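Local coordinates for protein BexL (Amycolatopsis orientalis, PDB 4XRW) that probably cyclises and aromatises a polyketide chain as a di-domain aromatase/cyclase of the type II polyketide synthase pathway to BE-7585A, at residues 179-184 against 324-329; 187-192 against 241-246; 202-207 against 315-320; 246-251 against 262-267. All coordinates share one frame; numbering follows the deposited sequence.

How the contacts relate
All four contacts lie in the second helix-grip domain. From the N-terminal side, strand 172-181 leads into contact 1, whose partner is the last turn of helix 299-326, so this contact closes the longest loop and the other three nest inside it. Helix 185-193 follows at once and meets the bend between strands 231-241 and 245-250 in contact 2. Contact 3 starts at the turn before strand 205-212 and returns to helix 299-326; it crosses contact 2 and encloses contact 4. Contact 4 is the short hairpin pairing in the sheet, sharing Ile-246 with contact 2. Phe-191 packs the two helices together, while Val-188 (on Phe-266) and Trp-264 (against Thr-317 and Leu-318) tie them to the sheet.

Contact 1. Residues 179-184 against 324-329; sequences VRIDAP and HAEARP
Glu-326, in the last turn of the long C-terminal helix, reaches across to the backbone just past strand 172-181 and takes the N-H of Asp-182 on OE2. That bond is short, 2.8 Å from Asp-182 N to Glu-326 OE2, and nearly straight at 164°. The N-H meets the carboxylate oxygen on its anti side, 22° out of the carboxylate plane. With CG set beside its own backbone N (chi1 -66°) and the chain extended beyond it, the glutamate passes over the methyl CG2 of Ile-181, which lies 4.0 Å from Glu-326 CG. The same OE2 also forms a salt bridge with Lys-322 one turn back, and the lysine in turn donates to the carbonyl of Arg-180, so the ion pair and two backbone groups make one small polar network.

The tight part is where two alanines meet: Ala-183 CB is 3.7 Å from Ala-325 CB and 3.6 Å from Ala-325 O. Ile-181 CG2 adds a looser touch on the same methyl, 4.1 Å from Ala-325 CB. Behind them Val-188 of helix 185-193 packs on both Ile-181 and Ala-325. The outer side is quite different. Asp-182 leads its carboxylate away from the helix, on the exposed side of the contact, 6.0 Å from Asp-182 OD1 to Glu-326 OE2. Asp-182 is also the centre of an inverse gamma turn that takes the chain out of the strand. An edge strand and the end of the long C-terminal helix joined in this way belong to the helix-grip fold, in which that helix lies against the antiparallel sheet.

Contact 2. Residues 187-192 against 241-246; sequences DVYDFV and FPHHRI
Tyr-189 puts its ring on the bend that joins strands 231-241 and 245-250, and most of the contact is made by that ring. Two CH-pi contacts come over one face: His-243 CA stands 3.8 Å from the centroid of the Tyr-189 ring and Pro-242 CA 4.0 Å from it. The cis peptide bond between Pro-242 and His-243 lies in this part of the bend. A chi1 of 173°, which sets CG opposite the main-chain nitrogen, sends the tyrosine ring toward the bend.

The aromatic pairing is an offset edge-to-face one. The imidazole of His-243 turns its edge to the tyrosine face with the planes 85° apart, and the nearest atoms are Tyr-189 CD2 and His-243 CD2 at 3.5 Å.

Apolar contacts continue inward. Ile-246 CG1 lies 3.7 Å from Tyr-189 CE1, while its CD1 reaches Val-192 CG1 at 3.9 Å, one helical turn further on.

Polar contact across the segments passes through a water. It donates to Asp-190 OD1 at 2.6 Å and lies in the plane of the His-243 ring, 2.8 Å from His-243 NE2. Asp-190 OD2 is in a salt bridge with Lys-186. The carbonyl O of His-243, by contrast, is buried without a partner. Helix and bend are thus joined by CH-pi, edge-to-face and apolar packing around Tyr-189, with no direct hydrogen bond between them and one water bridging Asp-190 and His-243.

Contact 3. Residues 202-207 against 315-320; sequences LPHVSS and RATLGF
Thr-317 is the first residue of the helical segment to touch the turn 202-205, meeting both His-204 and Leu-202. Its OG1 lies at the edge of the His-204 ring, near the ring plane, 4.0 Å from His-204 NE2 and too far for a hydrogen bond. That hydroxyl is instead bonded to the carbonyl of Asn-313 in the preceding turn of the helix. His-204 NE2 is buried here and has no partner. Leu-202 CD1 approaches the same hydroxyl at 4.0 Å from Thr-317 OG1.

One turn on, Phe-320 makes the larger apolar contact. With CG lying beside its backbone N (chi1 -70°), its ring extends toward the turn and meets Pro-203 from the opposite direction. The closest pair, Pro-203 CD and Phe-320 CE2, is tight at 3.3 Å; Pro-203 CG follows at 3.7 Å from the same CE2. Leu-202 crosses farther back, its CD2 being 3.8 Å from Phe-320 CD2. Phe-191 of helix 185-193 closes the inner side, touching both Leu-202 and Phe-320.

The type I beta turn from Leu-202 to Val-205 connects helix 198-201 to edge strand 205-212, and its packing against the long C-terminal helix is part of the helix-grip architecture.

Contact 4. Residues 246-251 against 262-267; sequences IVYKQT and GRWDFA
Strands 246-250 and 262-267 run antiparallel at 171°, with Ile-246 opposite Trp-264 and Tyr-248 opposite Gly-262 as hydrogen-bonded pairs and Val-247 opposite Arg-263 as the non-hydrogen-bonded pair between them. Four backbone bonds hold this register. The shortest is 2.7 Å from Trp-264 N to Ile-246 O. The longest runs 3.0 Å from Gly-262 N to Tyr-248 O.

On the face of Ile-246, Tyr-248 and Trp-264, the tyrosine lies across the neighbouring strand. Its CG sits between the backbone N and the carbonyl carbon (chi1 64°), which folds the ring over Gly-262, whose CA is 3.8 Å from the Tyr-248 ring centroid. The ring then comes up to the indole obliquely, planes 33° apart, with Tyr-248 CE2 3.5 Å from Trp-264 NE1. Trp-264 CD1 also lies 4.0 Å from Ile-246 CB, and the ring of Phe-266 takes Ile-246 CD1 at its edge, 4.2 Å away at CE2. Val-192 of helix 185-193 packs on both Trp-264 and Phe-266.

The reverse face is mixed. Val-247 is buried there, its CG1 3.8 Å from Gly-262 O. Arg-263, extended from CG to NE, gives its NE-H to Asp-265 OD1 at 3.1 Å in a salt bridge; the acceptor lies in the guanidinium plane and uses its syn lone pair. The pairing therefore has one apolar and aromatic face, where Trp-264 and Phe-266 meet helix 185-193, and a reverse that combines a buried valine with an ion pair.

Contact 1. Residues 179-184 against 324-329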
loop_
_atom_site.group_PDB
_atom_site.type_symbol
_atom_site.label_atom_id
_atom_site.label_comp_id
_atom_site.label_asym_id
_atom_site.label_seq_id
_atom_site.Cartn_x
_atom_site.Cartn_y
_atom_site.Cartn_z
ATOM N N VAL A 179 22.164 3.866 1.874
ATOM C CA VAL A 179 23.580 3.610 1.620
ATOM C C VAL A 179 23.973 4.223 0.304
ATOM O O VAL A 179 23.195 4.254 -0.650
ATOM C CB VAL A 179 23.912 2.103 1.647
ATOM C CG1 VAL A 179 23.365 1.456 2.899
ATOM C CG2 VAL A 179 23.402 1.388 0.444
ATOM N N ARG A 180 25.208 4.717 0.233
ATOM C CA ARG A 180 25.741 5.226 -1.013
ATOM C C ARG A 180 26.480 4.098 -1.727
ATOM O O ARG A 180 27.250 3.367 -1.109
ATOM C CB ARG A 180 26.659 6.433 -0.755
ATOM C CG ARG A 180 25.998 7.482 0.146
ATOM C CD ARG A 180 25.354 8.606 -0.661
ATOM N NE ARG A 180 26.336 9.281 -1.512
ATOM C CZ ARG A 180 26.354 10.588 -1.766
ATOM N NH1 ARG A 180 25.440 11.394 -1.231
ATOM N NH2 ARG A 180 27.296 11.091 -2.555
ATOM N N ILE A 181 26.192 3.957 -3.006
ATOM C CA ILE A 181 26.746 2.895 -3.831
ATOM C C ILE A 181 27.383 3.509 -5.050
ATOM O O ILE A 181 26.731 4.209 -5.817
ATOM C CB ILE A 181 25.669 1.889 -4.244
ATOM C CG1 ILE A 181 24.999 1.321 -2.985
ATOM C CG2 ILE A 181 26.276 0.791 -5.173
ATOM C CD1 ILE A 181 23.855 0.363 -3.248
ATOM N N ASP A 182 28.668 3.242 -5.262
ATOM C CA ASP A 182 29.314 3.848 -6.426
ATOM C C ASP A 182 29.170 2.946 -7.648
ATOM O O ASP A 182 30.112 2.262 -8.076
ATOM C CB ASP A 182 30.785 4.177 -6.132
ATOM C CG ASP A 182 31.281 5.391 -6.931
ATOM O OD1 ASP A 182 32.316 5.972 -6.526
ATOM O OD2 ASP A 182 30.619 5.784 -7.942
ATOM N N ALA A 183 27.957 2.947 -8.202
ATOM C CA ALA A 183 27.603 2.191 -9.396
ATOM C C ALA A 183 26.332 2.823 -9.988
ATOM O O ALA A 183 25.657 3.572 -9.293
ATOM C CB ALA A 183 27.375 0.722 -9.050
ATOM N N PRO A 184 26.027 2.546 -11.264
ATOM C CA PRO A 184 24.786 3.072 -11.856
ATOM C C PRO A 184 23.557 2.552 -11.127
ATOM O O PRO A 184 23.565 1.421 -10.620
ATOM C CB PRO A 184 24.815 2.568 -13.298
ATOM C CG PRO A 184 26.006 1.663 -13.404
ATOM C CD PRO A 184 26.897 1.897 -12.254
ATOM N N HIS A 324 27.441 -6.236 -4.706
ATOM C CA HIS A 324 27.179 -6.804 -6.012
ATOM C C HIS A 324 27.379 -5.792 -7.145
ATOM O O HIS A 324 27.996 -6.097 -8.160
ATOM C CB HIS A 324 25.741 -7.347 -6.056
ATOM C CG HIS A 324 25.398 -7.995 -7.356
ATOM N ND1 HIS A 324 24.760 -7.327 -8.376
ATOM C CD2 HIS A 324 25.633 -9.244 -7.810
ATOM C CE1 HIS A 324 24.610 -8.139 -9.404
ATOM N NE2 HIS A 324 25.143 -9.306 -9.089
ATOM N N ALA A 325 26.848 -4.585 -6.963
ATOM C CA ALA A 325 26.869 -3.555 -7.987
ATOM C C ALA A 325 28.283 -3.023 -8.170
ATOM O O ALA A 325 28.633 -2.615 -9.273
ATOM C CB ALA A 325 25.915 -2.413 -7.632
ATOM N N GLU A 326 29.067 -3.001 -7.085
ATOM C CA GLU A 326 30.443 -2.451 -7.150
ATOM C C GLU A 326 31.489 -3.473 -7.585
ATOM O O GLU A 326 32.599 -3.090 -7.958
ATOM C CB GLU A 326 30.856 -1.842 -5.820
ATOM C CG GLU A 326 30.037 -0.581 -5.439
ATOM C CD GLU A 326 30.522 0.121 -4.177
ATOM O OE1 GLU A 326 31.475 -0.381 -3.530
ATOM O OE2 GLU A 326 29.946 1.185 -3.810
ATOM N N ALA A 327 31.153 -4.763 -7.574
ATOM C CA ALA A 327 32.084 -5.779 -8.085
ATOM C C ALA A 327 32.330 -5.568 -9.590
ATOM O O ALA A 327 31.403 -5.412 -10.377
ATOM C CB ALA A 327 31.566 -7.137 -7.815
ATOM N N ARG A 328 33.600 -5.529 -9.971
ATOM C CA ARG A 328 34.022 -5.349 -11.347
ATOM C C ARG A 328 35.271 -6.171 -11.580
ATOM O O ARG A 328 36.360 -5.626 -11.637
ATOM C CB ARG A 328 34.321 -3.881 -11.658
ATOM C CG ARG A 328 33.098 -2.992 -11.723
ATOM C CD ARG A 328 33.469 -1.523 -11.973
ATOM N NE ARG A 328 34.010 -1.319 -13.324
ATOM C CZ ARG A 328 35.306 -1.313 -13.639
ATOM N NH1 ARG A 328 36.245 -1.499 -12.709
ATOM N NH2 ARG A 328 35.670 -1.116 -14.899
ATOM N N PRO A 329 35.122 -7.489 -11.692
ATOM C CA PRO A 329 36.291 -8.379 -11.691
ATOM C C PRO A 329 37.045 -8.369 -13.014
ATOM O O PRO A 329 36.474 -8.064 -14.066
ATOM C CB PRO A 329 35.678 -9.761 -11.419
ATOM C CG PRO A 329 34.256 -9.644 -11.845
ATOM C CD PRO A 329 33.860 -8.230 -11.554
ATOM O OXT PRO A 329 38.240 -8.683 -13.069
#

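Contact 2. Residues 187-192 against 241-246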
loop_
_atom_site.group_PDB
_atom_site.type_symbol
_atom_site.label_atom_id
_atom_site.label_comp_id
_atom_site.label_asym_id
_atom_site.label_seq_id
_atom_site.Cartn_x
_atom_site.Cartn_y
_atom_site.Cartn_z
ATOM N N ASP A 187 22.147 -0.994 -11.858
ATOM C CA ASP A 187 22.680 -2.226 -11.271
ATOM C C ASP A 187 22.203 -2.457 -9.839
ATOM O O ASP A 187 22.083 -3.601 -9.407
ATOM C CB ASP A 187 24.209 -2.209 -11.331
ATOM C CG ASP A 187 24.731 -2.132 -12.770
ATOM O OD1 ASP A 187 23.990 -2.539 -13.696
ATOM O OD2 ASP A 187 25.881 -1.675 -12.972
ATOM N N VAL A 188 21.920 -1.389 -9.103
ATOM C CA VAL A 188 21.421 -1.523 -7.764
ATOM C C VAL A 188 19.933 -1.926 -7.816
ATOM O O VAL A 188 19.489 -2.868 -7.159
ATOM C CB VAL A 188 21.581 -0.218 -6.977
ATOM C CG1 VAL A 188 21.100 -0.418 -5.576
ATOM C CG2 VAL A 188 23.067 0.267 -7.000
ATOM N N TYR A 189 19.180 -1.183 -8.609
ATOM C CA TYR A 189 17.779 -1.525 -8.892
ATOM C C TYR A 189 17.606 -2.987 -9.276
ATOM O O TYR A 189 16.750 -3.681 -8.732
ATOM C CB TYR A 189 17.245 -0.639 -10.022
ATOM C CG TYR A 189 15.856 -1.020 -10.517
ATOM C CD1 TYR A 189 14.709 -0.474 -9.922
ATOM C CD2 TYR A 189 15.695 -1.931 -11.538
ATOM C CE1 TYR A 189 13.421 -0.835 -10.380
ATOM C CE2 TYR A 189 14.436 -2.294 -11.996
ATOM C CZ TYR A 189 13.309 -1.733 -11.416
ATOM O OH TYR A 189 12.074 -2.099 -11.885
ATOM N N ASP A 190 18.383 -3.455 -10.270
ATOM C CA ASP A 190 18.263 -4.825 -10.748
ATOM C C ASP A 190 18.472 -5.828 -9.636
ATOM O O ASP A 190 17.814 -6.861 -9.603
ATOM C CB ASP A 190 19.260 -5.139 -11.873
ATOM C CG ASP A 190 18.894 -4.482 -13.226
ATOM O OD1 ASP A 190 17.748 -4.012 -13.430
ATOM O OD2 ASP A 190 19.781 -4.453 -14.103
ATOM N N PHE A 191 19.408 -5.570 -8.733
ATOM C CA PHE A 191 19.629 -6.492 -7.622
ATOM C C PHE A 191 18.363 -6.652 -6.750
ATOM O O PHE A 191 18.039 -7.755 -6.320
ATOM C CB PHE A 191 20.805 -6.007 -6.747
ATOM C CG PHE A 191 21.136 -6.916 -5.609
ATOM C CD1 PHE A 191 20.491 -6.810 -4.374
ATOM C CD2 PHE A 191 22.110 -7.898 -5.756
ATOM C CE1 PHE A 191 20.793 -7.648 -3.340
ATOM C CE2 PHE A 191 22.421 -8.743 -4.719
ATOM C CZ PHE A 191 21.781 -8.618 -3.497
ATOM N N VAL A 192 17.682 -5.549 -6.479
ATOM C CA VAL A 192 16.459 -5.596 -5.634
ATOM C C VAL A 192 15.213 -6.076 -6.437
ATOM O O VAL A 192 14.348 -6.769 -5.898
ATOM C CB VAL A 192 16.184 -4.228 -4.999
ATOM C CG1 VAL A 192 15.042 -4.307 -4.102
ATOM C CG2 VAL A 192 17.443 -3.760 -4.193
ATOM N N PHE A 241 9.444 0.295 -10.987
ATOM C CA PHE A 241 9.613 1.403 -11.936
ATOM C C PHE A 241 11.118 1.491 -12.293
ATOM O O PHE A 241 11.884 2.041 -11.528
ATOM C CB PHE A 241 9.152 2.701 -11.320
ATOM C CG PHE A 241 7.684 2.715 -10.933
ATOM C CD1 PHE A 241 6.718 3.097 -11.851
ATOM C CD2 PHE A 241 7.286 2.339 -9.676
ATOM C CE1 PHE A 241 5.364 3.114 -11.513
ATOM C CE2 PHE A 241 5.915 2.350 -9.324
ATOM C CZ PHE A 241 4.969 2.735 -10.252
ATOM N N PRO A 242 11.517 0.902 -13.425
ATOM C CA PRO A 242 12.922 0.885 -13.854
ATOM C C PRO A 242 13.442 2.292 -14.050
ATOM O O PRO A 242 12.714 3.026 -14.703
ATOM C CB PRO A 242 12.884 0.168 -15.188
ATOM C CG PRO A 242 11.638 -0.599 -15.194
ATOM C CD PRO A 242 10.664 0.107 -14.316
ATOM N N HIS A 243 14.580 2.714 -13.491
ATOM C CA HIS A 243 15.406 1.968 -12.564
ATOM C C HIS A 243 15.526 2.750 -11.288
ATOM O O HIS A 243 16.602 2.814 -10.703
ATOM C CB HIS A 243 16.801 1.721 -13.160
ATOM C CG HIS A 243 16.771 0.882 -14.391
ATOM N ND1 HIS A 243 16.876 1.413 -15.656
ATOM C CD2 HIS A 243 16.594 -0.451 -14.554
ATOM C CE1 HIS A 243 16.783 0.441 -16.549
ATOM N NE2 HIS A 243 16.615 -0.701 -15.907
ATOM N N HIS A 244 14.417 3.307 -10.818
ATOM C CA HIS A 244 14.487 4.250 -9.725
ATOM C C HIS A 244 13.620 3.980 -8.484
ATOM O O HIS A 244 13.834 4.590 -7.419
ATOM C CB HIS A 244 14.184 5.641 -10.296
ATOM C CG HIS A 244 12.762 5.829 -10.734
ATOM N ND1 HIS A 244 11.800 6.363 -9.905
ATOM C CD2 HIS A 244 12.144 5.572 -11.913
ATOM C CE1 HIS A 244 10.648 6.424 -10.549
ATOM N NE2 HIS A 244 10.828 5.950 -11.770
ATOM N N ARG A 245 12.655 3.072 -8.576
ATOM C CA ARG A 245 11.757 2.892 -7.470
ATOM C C ARG A 245 11.083 1.546 -7.489
ATOM O O ARG A 245 10.700 1.060 -8.528
ATOM C CB ARG A 245 10.693 3.990 -7.489
ATOM C CG ARG A 245 9.769 3.999 -6.303
ATOM C CD ARG A 245 8.826 5.223 -6.402
ATOM N NE ARG A 245 8.030 5.205 -7.629
ATOM C CZ ARG A 245 7.557 6.281 -8.265
ATOM N NH1 ARG A 245 7.784 7.508 -7.804
ATOM N NH2 ARG A 245 6.848 6.120 -9.380
ATOM N N ILE A 246 10.949 0.977 -6.303
ATOM C CA ILE A 246 10.147 -0.229 -6.098
ATOM C C ILE A 246 9.309 0.012 -4.854
ATOM O O ILE A 246 9.837 0.260 -3.757
ATOM C CB ILE A 246 11.000 -1.500 -5.917
ATOM C CG1 ILE A 246 11.833 -1.771 -7.149
ATOM C CG2 ILE A 246 10.103 -2.706 -5.594
ATOM C CD1 ILE A 246 12.854 -2.802 -6.945
HETATM O O HOH W 1 16.710 -3.491 -15.705
#

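Contact 3. Residues 202-207 against 315-320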
loop_
_atom_site.group_PDB
_atom_site.type_symbol
_atom_site.label_atom_id
_atom_site.label_comp_id
_atom_site.label_asym_id
_atom_site.label_seq_id
_atom_site.Cartn_x
_atom_site.Cartn_y
_atom_site.Cartn_z
ATOM N N LEU A 202 21.274 -13.674 -0.790
ATOM C CA LEU A 202 21.065 -13.147 0.533
ATOM C C LEU A 202 21.070 -14.258 1.584
ATOM O O LEU A 202 20.455 -15.303 1.386
ATOM C CB LEU A 202 19.748 -12.365 0.615
ATOM C CG LEU A 202 19.588 -11.160 -0.312
ATOM C CD1 LEU A 202 18.176 -10.612 -0.166
ATOM C CD2 LEU A 202 20.587 -10.048 -0.059
ATOM N N PRO A 203 21.788 -14.048 2.690
ATOM C CA PRO A 203 21.971 -15.213 3.581
ATOM C C PRO A 203 20.721 -15.600 4.389
ATOM O O PRO A 203 20.604 -16.735 4.831
ATOM C CB PRO A 203 23.101 -14.771 4.518
ATOM C CG PRO A 203 23.190 -13.286 4.393
ATOM C CD PRO A 203 22.683 -12.926 3.033
ATOM N N HIS A 204 19.821 -14.657 4.595
ATOM C CA HIS A 204 18.638 -14.908 5.415
ATOM C C HIS A 204 17.464 -15.518 4.592
ATOM O O HIS A 204 16.443 -15.930 5.156
ATOM C CB HIS A 204 18.209 -13.603 6.129
ATOM C CG HIS A 204 18.100 -12.387 5.237
ATOM N ND1 HIS A 204 16.884 -11.898 4.803
ATOM C CD2 HIS A 204 19.044 -11.544 4.735
ATOM C CE1 HIS A 204 17.081 -10.823 4.056
ATOM N NE2 HIS A 204 18.380 -10.581 4.008
ATOM N N VAL A 205 17.635 -15.619 3.282
ATOM C CA VAL A 205 16.577 -16.110 2.365
ATOM C C VAL A 205 16.836 -17.545 1.911
ATOM O O VAL A 205 17.844 -17.840 1.265
ATOM C CB VAL A 205 16.464 -15.182 1.129
ATOM C CG1 VAL A 205 15.385 -15.705 0.129
ATOM C CG2 VAL A 205 16.165 -13.794 1.572
ATOM N N SER A 206 15.954 -18.471 2.277
ATOM C CA SER A 206 16.160 -19.884 1.910
ATOM C C SER A 206 15.449 -20.315 0.654
ATOM O O SER A 206 15.834 -21.285 0.024
ATOM C CB SER A 206 15.710 -20.796 3.058
ATOM O OG SER A 206 14.375 -20.512 3.344
ATOM N N SER A 207 14.406 -19.597 0.260
ATOM C CA SER A 207 13.632 -19.980 -0.910
ATOM C C SER A 207 12.771 -18.804 -1.338
ATOM O O SER A 207 12.360 -18.016 -0.462
ATOM C CB SER A 207 12.758 -21.184 -0.572
ATOM O OG SER A 207 12.074 -21.684 -1.707
ATOM N N ARG A 315 19.222 -2.953 5.797
ATOM C CA ARG A 315 20.606 -2.524 5.715
ATOM C C ARG A 315 21.459 -3.677 5.200
ATOM O O ARG A 315 22.406 -3.455 4.446
ATOM C CB ARG A 315 21.119 -2.042 7.075
ATOM C CG ARG A 315 20.717 -0.607 7.435
ATOM C CD ARG A 315 21.190 -0.206 8.837
ATOM N NE ARG A 315 20.555 -0.999 9.893
ATOM C CZ ARG A 315 21.149 -1.976 10.583
ATOM N NH1 ARG A 315 22.426 -2.291 10.370
ATOM N NH2 ARG A 315 20.466 -2.638 11.511
ATOM N N ALA A 316 21.107 -4.897 5.600
ATOM C CA ALA A 316 21.771 -6.087 5.073
ATOM C C ALA A 316 21.582 -6.203 3.563
ATOM O O ALA A 316 22.540 -6.399 2.845
ATOM C CB ALA A 316 21.267 -7.352 5.761
ATOM N N THR A 317 20.343 -6.069 3.081
ATOM C CA THR A 317 20.085 -6.146 1.664
ATOM C C THR A 317 20.816 -5.040 0.886
ATOM O O THR A 317 21.399 -5.310 -0.151
ATOM C CB THR A 317 18.549 -6.095 1.369
ATOM O OG1 THR A 317 17.905 -7.219 1.978
ATOM C CG2 THR A 317 18.288 -6.157 -0.110
ATOM N N LEU A 318 20.800 -3.803 1.387
ATOM C CA LEU A 318 21.507 -2.716 0.770
ATOM C C LEU A 318 23.032 -2.995 0.698
ATOM O O LEU A 318 23.658 -2.679 -0.310
ATOM C CB LEU A 318 21.260 -1.424 1.532
ATOM C CG LEU A 318 19.821 -0.909 1.402
ATOM C CD1 LEU A 318 19.560 0.163 2.452
ATOM C CD2 LEU A 318 19.584 -0.420 -0.017
ATOM N N GLY A 319 23.566 -3.614 1.745
ATOM C CA GLY A 319 24.995 -3.961 1.787
ATOM C C GLY A 319 25.384 -4.957 0.712
ATOM O O GLY A 319 26.420 -4.798 0.039
ATOM N N PHE A 320 24.560 -5.987 0.527
ATOM C CA PHE A 320 24.795 -6.974 -0.518
ATOM C C PHE A 320 24.527 -6.413 -1.887
ATOM O O PHE A 320 25.196 -6.783 -2.843
ATOM C CB PHE A 320 23.990 -8.258 -0.271
ATOM C CG PHE A 320 24.499 -9.059 0.909
ATOM C CD1 PHE A 320 25.796 -9.575 0.914
ATOM C CD2 PHE A 320 23.698 -9.275 2.009
ATOM C CE1 PHE A 320 26.286 -10.268 2.030
ATOM C CE2 PHE A 320 24.166 -9.966 3.128
ATOM C CZ PHE A 320 25.456 -10.475 3.132
#

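Contact 4. Residues 246-251 against 262-267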
loop_
_atom_site.group_PDB
_atom_site.type_symbol
_atom_site.label_atom_id
_atom_site.label_comp_id
_atom_site.label_asym_id
_atom_site.label_seq_id
_atom_site.Cartn_x
_atom_site.Cartn_y
_atom_site.Cartn_z
ATOM N N ILE A 246 10.949 0.977 -6.303
ATOM C CA ILE A 246 10.147 -0.229 -6.098
ATOM C C ILE A 246 9.309 0.012 -4.854
ATOM O O ILE A 246 9.837 0.260 -3.757
ATOM C CB ILE A 246 11.000 -1.500 -5.917
ATOM C CG1 ILE A 246 11.833 -1.771 -7.149
ATOM C CG2 ILE A 246 10.103 -2.706 -5.594
ATOM C CD1 ILE A 246 12.854 -2.802 -6.945
ATOM N N VAL A 247 7.986 -0.010 -5.027
ATOM C CA VAL A 247 7.051 0.229 -3.945
ATOM C C VAL A 247 6.343 -1.073 -3.586
ATOM O O VAL A 247 6.025 -1.855 -4.494
ATOM C CB VAL A 247 5.963 1.279 -4.339
ATOM C CG1 VAL A 247 5.017 1.504 -3.151
ATOM C CG2 VAL A 247 6.596 2.594 -4.781
ATOM N N TYR A 248 6.129 -1.347 -2.314
ATOM C CA TYR A 248 5.505 -2.617 -1.960
ATOM C C TYR A 248 4.633 -2.532 -0.737
ATOM O O TYR A 248 4.675 -1.548 0.033
ATOM C CB TYR A 248 6.569 -3.718 -1.772
ATOM C CG TYR A 248 7.542 -3.481 -0.631
ATOM C CD1 TYR A 248 7.324 -4.039 0.612
ATOM C CD2 TYR A 248 8.681 -2.701 -0.819
ATOM C CE1 TYR A 248 8.229 -3.841 1.663
ATOM C CE2 TYR A 248 9.590 -2.492 0.221
ATOM C CZ TYR A 248 9.339 -3.057 1.460
ATOM O OH TYR A 248 10.212 -2.871 2.509
ATOM N N LYS A 249 3.802 -3.558 -0.602
ATOM C CA LYS A 249 2.957 -3.747 0.560
ATOM C C LYS A 249 2.998 -5.200 0.955
ATOM O O LYS A 249 2.876 -6.084 0.082
ATOM C CB LYS A 249 1.496 -3.320 0.285
ATOM C CG LYS A 249 0.535 -3.765 1.378
ATOM C CD LYS A 249 -0.861 -3.194 1.184
ATOM C CE LYS A 249 -1.021 -1.801 1.758
ATOM N NZ LYS A 249 -2.442 -1.264 1.649
ATOM N N GLN A 250 3.161 -5.440 2.255
ATOM C CA GLN A 250 3.133 -6.793 2.795
ATOM C C GLN A 250 1.694 -7.254 2.931
ATOM O O GLN A 250 0.863 -6.590 3.563
ATOM C CB GLN A 250 3.847 -6.873 4.147
ATOM C CG GLN A 250 4.045 -8.260 4.624
ATOM C CD GLN A 250 5.006 -8.378 5.827
ATOM O OE1 GLN A 250 5.902 -7.572 5.985
ATOM N NE2 GLN A 250 4.826 -9.414 6.636
ATOM N N THR A 251 1.376 -8.387 2.324
ATOM C CA THR A 251 -0.015 -8.853 2.326
ATOM C C THR A 251 -0.311 -9.953 3.335
ATOM O O THR A 251 -1.483 -10.212 3.647
ATOM C CB THR A 251 -0.406 -9.338 0.935
ATOM O OG1 THR A 251 0.556 -10.287 0.501
ATOM C CG2 THR A 251 -0.453 -8.147 -0.030
ATOM N N GLY A 262 6.443 -0.348 2.164
ATOM C CA GLY A 262 7.813 0.102 1.999
ATOM C C GLY A 262 8.095 0.591 0.606
ATOM O O GLY A 262 7.283 0.458 -0.319
ATOM N N ARG A 263 9.272 1.182 0.446
ATOM C CA ARG A 263 9.675 1.769 -0.796
ATOM C C ARG A 263 11.216 1.696 -0.893
ATOM O O ARG A 263 11.912 2.080 0.056
ATOM C CB ARG A 263 9.177 3.204 -0.870
ATOM C CG ARG A 263 9.697 4.032 -2.004
ATOM C CD ARG A 263 9.056 5.409 -1.916
ATOM N NE ARG A 263 9.281 6.230 -3.097
ATOM C CZ ARG A 263 8.339 6.937 -3.724
ATOM N NH1 ARG A 263 7.069 6.920 -3.303
ATOM N NH2 ARG A 263 8.672 7.661 -4.793
ATOM N N TRP A 264 11.699 1.172 -2.006
ATOM C CA TRP A 264 13.119 1.256 -2.371
ATOM C C TRP A 264 13.260 2.401 -3.366
ATOM O O TRP A 264 12.494 2.465 -4.335
ATOM C CB TRP A 264 13.630 -0.034 -3.016
ATOM C CG TRP A 264 13.488 -1.290 -2.206
ATOM C CD1 TRP A 264 12.407 -2.139 -2.188
ATOM C CD2 TRP A 264 14.448 -1.856 -1.324
ATOM N NE1 TRP A 264 12.635 -3.178 -1.330
ATOM C CE2 TRP A 264 13.885 -3.026 -0.788
ATOM C CE3 TRP A 264 15.723 -1.472 -0.914
ATOM C CZ2 TRP A 264 14.565 -3.830 0.129
ATOM C CZ3 TRP A 264 16.404 -2.282 -0.008
ATOM C CH2 TRP A 264 15.825 -3.429 0.506
ATOM N N ASP A 265 14.249 3.276 -3.174
ATOM C CA ASP A 265 14.534 4.347 -4.116
ATOM C C ASP A 265 16.008 4.304 -4.496
ATOM O O ASP A 265 16.844 4.002 -3.661
ATOM C CB ASP A 265 14.175 5.722 -3.549
ATOM C CG ASP A 265 12.678 5.920 -3.443
ATOM O OD1 ASP A 265 12.015 6.122 -4.489
ATOM O OD2 ASP A 265 12.171 5.844 -2.308
ATOM N N PHE A 266 16.277 4.537 -5.768
ATOM C CA PHE A 266 17.640 4.506 -6.311
ATOM C C PHE A 266 17.805 5.790 -7.064
ATOM O O PHE A 266 17.248 5.969 -8.139
ATOM C CB PHE A 266 17.866 3.287 -7.195
ATOM C CG PHE A 266 17.352 2.022 -6.577
ATOM C CD1 PHE A 266 18.098 1.339 -5.657
ATOM C CD2 PHE A 266 16.079 1.543 -6.891
ATOM C CE1 PHE A 266 17.612 0.180 -5.069
ATOM C CE2 PHE A 266 15.587 0.382 -6.296
ATOM C CZ PHE A 266 16.359 -0.293 -5.390
ATOM N N ALA A 267 18.520 6.711 -6.440
ATOM C CA ALA A 267 18.685 8.063 -6.970
ATOM C C ALA A 267 20.111 8.248 -7.504
ATOM O O ALA A 267 21.062 8.045 -6.765
ATOM C CB ALA A 267 18.392 9.057 -5.888
#